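Local coordinates for protein ykuJ (Bacillus subtilis, PDB 2FFG) that is of unknown function and belongs to the DUF1797 family, pairing a four-stranded antiparallel sheet with two helices in a two-chain assembly, at residues A[22-27]-A[40-45]. Residues are numbered along the deposited sequence; the frame is centred on the assembly and turned at random.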
loop_
_atom_site.group_PDB
_atom_site.type_symbol
_atom_site.label_atom_id
_atom_site.label_comp_id
_atom_site.label_asym_id
_atom_site.label_seq_id
_atom_site.Cartn_x
_atom_site.Cartn_y
_atom_site.Cartn_z
ATOM N N ASN A 22 -8.669 8.432 -11.321
ATOM C CA ASN A 22 -9.128 8.330 -12.695
ATOM C C ASN A 22 -8.002 7.954 -13.643
ATOM O O ASN A 22 -7.878 8.514 -14.732
ATOM C CB ASN A 22 -9.785 9.634 -13.147
ATOM C CG ASN A 22 -11.304 9.541 -13.167
ATOM O OD1 ASN A 22 -11.880 8.801 -13.964
ATOM N ND2 ASN A 22 -11.955 10.279 -12.280
ATOM N N GLU A 23 -7.184 6.995 -13.220
ATOM C CA GLU A 23 -6.074 6.510 -14.033
ATOM C C GLU A 23 -5.578 5.160 -13.525
ATOM O O GLU A 23 -5.642 4.873 -12.329
ATOM C CB GLU A 23 -4.917 7.517 -14.036
ATOM C CG GLU A 23 -4.032 7.488 -12.807
ATOM C CD GLU A 23 -2.770 8.314 -12.986
ATOM O OE1 GLU A 23 -2.864 9.559 -13.009
ATOM O OE2 GLU A 23 -1.682 7.715 -13.114
ATOM N N PRO A 24 -5.080 4.311 -14.436
ATOM C CA PRO A 24 -4.570 2.986 -14.081
ATOM C C PRO A 24 -3.599 3.074 -12.917
ATOM O O PRO A 24 -2.847 4.041 -12.798
ATOM C CB PRO A 24 -3.874 2.532 -15.353
ATOM C CG PRO A 24 -4.667 3.189 -16.423
ATOM C CD PRO A 24 -4.884 4.577 -15.871
HETATM N N MSE A 25 -3.626 2.069 -12.053
HETATM C CA MSE A 25 -2.734 2.037 -10.908
HETATM C C MSE A 25 -2.219 0.609 -10.752
HETATM O O MSE A 25 -2.889 -0.339 -11.149
HETATM C CB MSE A 25 -3.470 2.482 -9.647
HETATM C CG MSE A 25 -2.627 3.360 -8.736
HETATM SE SE MSE A 25 -2.349 5.149 -9.456
HETATM C CE MSE A 25 -3.564 6.089 -8.280
ATOM N N GLN A 26 -1.035 0.459 -10.169
ATOM C CA GLN A 26 -0.450 -0.862 -10.012
ATOM C C GLN A 26 0.355 -1.020 -8.729
ATOM O O GLN A 26 0.753 -0.038 -8.114
ATOM C CB GLN A 26 0.461 -1.137 -11.202
ATOM C CG GLN A 26 1.480 -0.038 -11.399
ATOM C CD GLN A 26 2.509 -0.370 -12.448
ATOM O OE1 GLN A 26 3.231 -1.359 -12.328
ATOM N NE2 GLN A 26 2.592 0.460 -13.487
ATOM N N ARG A 27 0.583 -2.270 -8.331
ATOM C CA ARG A 27 1.392 -2.573 -7.157
ATOM C C ARG A 27 2.057 -3.943 -7.315
ATOM O O ARG A 27 1.671 -4.749 -8.169
ATOM C CB ARG A 27 0.564 -2.517 -5.867
ATOM C CG ARG A 27 -0.404 -3.659 -5.641
ATOM C CD ARG A 27 -1.342 -3.323 -4.500
ATOM N NE ARG A 27 -0.690 -3.308 -3.187
ATOM C CZ ARG A 27 -1.203 -2.729 -2.095
ATOM N NH1 ARG A 27 -2.380 -2.105 -2.147
ATOM N NH2 ARG A 27 -0.544 -2.783 -0.941
ATOM N N LYS A 40 -2.120 -4.470 -12.154
ATOM C CA LYS A 40 -2.548 -3.151 -12.581
ATOM C C LYS A 40 -4.063 -3.174 -12.767
ATOM O O LYS A 40 -4.621 -4.106 -13.363
ATOM C CB LYS A 40 -1.852 -2.785 -13.888
ATOM C CG LYS A 40 -2.022 -1.348 -14.318
ATOM C CD LYS A 40 -1.071 -1.025 -15.466
ATOM C CE LYS A 40 -1.120 0.448 -15.837
ATOM N NZ LYS A 40 -0.150 0.781 -16.916
ATOM N N TYR A 41 -4.734 -2.167 -12.227
ATOM C CA TYR A 41 -6.179 -2.085 -12.349
ATOM C C TYR A 41 -6.585 -1.061 -13.390
ATOM O O TYR A 41 -6.225 0.112 -13.278
ATOM C CB TYR A 41 -6.822 -1.709 -11.013
ATOM C CG TYR A 41 -8.326 -1.611 -11.104
ATOM C CD1 TYR A 41 -9.102 -2.757 -11.260
ATOM C CD2 TYR A 41 -8.973 -0.378 -11.061
ATOM C CE1 TYR A 41 -10.489 -2.688 -11.369
ATOM C CE2 TYR A 41 -10.371 -0.291 -11.170
ATOM C CZ TYR A 41 -11.120 -1.454 -11.323
ATOM O OH TYR A 41 -12.493 -1.392 -11.417
ATOM N N PHE A 42 -7.327 -1.503 -14.402
ATOM C CA PHE A 42 -7.802 -0.599 -15.445
ATOM C C PHE A 42 -9.289 -0.353 -15.237
ATOM O O PHE A 42 -10.085 -1.279 -15.340
ATOM C CB PHE A 42 -7.589 -1.201 -16.834
ATOM C CG PHE A 42 -6.151 -1.430 -17.184
ATOM C CD1 PHE A 42 -5.466 -2.538 -16.698
ATOM C CD2 PHE A 42 -5.470 -0.529 -17.990
ATOM C CE1 PHE A 42 -4.122 -2.740 -17.010
ATOM C CE2 PHE A 42 -4.127 -0.722 -18.309
ATOM C CZ PHE A 42 -3.454 -1.827 -17.818
ATOM N N GLU A 43 -9.667 0.886 -14.935
ATOM C CA GLU A 43 -11.082 1.203 -14.735
ATOM C C GLU A 43 -11.749 1.419 -16.083
ATOM O O GLU A 43 -12.773 2.093 -16.186
ATOM C CB GLU A 43 -11.249 2.446 -13.870
ATOM C CG GLU A 43 -10.837 3.731 -14.540
ATOM C CD GLU A 43 -10.075 4.627 -13.597
ATOM O OE1 GLU A 43 -8.975 4.225 -13.159
ATOM O OE2 GLU A 43 -10.577 5.725 -13.290
ATOM N N LYS A 44 -11.136 0.838 -17.112
ATOM C CA LYS A 44 -11.629 0.888 -18.482
ATOM C C LYS A 44 -12.516 -0.346 -18.567
ATOM O O LYS A 44 -12.717 -0.954 -19.621
ATOM C CB LYS A 44 -10.460 0.790 -19.460
ATOM C CG LYS A 44 -9.432 1.903 -19.294
ATOM C CD LYS A 44 -8.574 1.704 -18.053
ATOM C CE LYS A 44 -7.689 2.905 -17.764
ATOM N NZ LYS A 44 -8.479 4.038 -17.223
ATOM N N ASN A 45 -13.025 -0.680 -17.392
ATOM C CA ASN A 45 -13.900 -1.803 -17.111
ATOM C C ASN A 45 -13.602 -1.898 -15.622
ATOM O O ASN A 45 -13.347 -0.880 -14.975
ATOM C CB ASN A 45 -13.436 -3.081 -17.816
ATOM C CG ASN A 45 -14.507 -4.176 -17.818
ATOM O OD1 ASN A 45 -15.261 -4.330 -18.788
ATOM N ND2 ASN A 45 -14.581 -4.933 -16.726
#
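The carbonyl oxygen of Met-25, a selenomethionine in this crystal, receives the amide of Tyr-41, N to O 2.8 Å, with the donor nearly in line with the C=O bond (170°). CA of Lys-40 adds a CA-H...O contact to the same oxygen, at 3.2 Å. The return bond, Met-25 N to Tyr-41 O, is weak at 3.5 Å, and that acceptor also meets CA of Pro-24. Met-25 and Tyr-41 thus form an antiparallel hydrogen-bonded pair, followed by the non-hydrogen-bonded pair of Gln-26 and Lys-40, at the open end of the beta hairpin made by strands 25-31 and 34-42. Strand 25-31 is an outer strand of the chain's four-stranded sheet. On the face shared by Met-25 and Tyr-41 lies helix 3-21, where Met-25 touches Thr-17 and Tyr-41 touches Leu-14.

The other face carries Gln-26 and Lys-40, their CB atoms in contact at 3.9 Å. With CG anti to its backbone N (chi1 -170°), Lys-40 starts out beside Met-25 O and Gln-26 CB; the extended chain beyond CG then carries CE to 3.5 Å from CB of Pro-24. From the turn beyond the strand, Lys-44 crosses the proline ring at about a right angle, its CE 3.3 Å from CG of Pro-24, while its CD lies at the edge of the Phe-42 ring, in plane. Pro-24 CG also approaches CD2 of Phe-42 obliquely, at 4.1 Å. An alanine in place of Pro-24, lacking CG and CD, would probably leave Lys-44 CE and the Phe-42 ring without these ring carbons and Lys-44 freer to turn. Farther out, the poorly ordered carboxylate of Glu-43 comes close to Asn-22 and Glu-23 without a hydrogen bond to either, just where Asn-22, with positive phi, ends helix 3-21 in a Schellman motif.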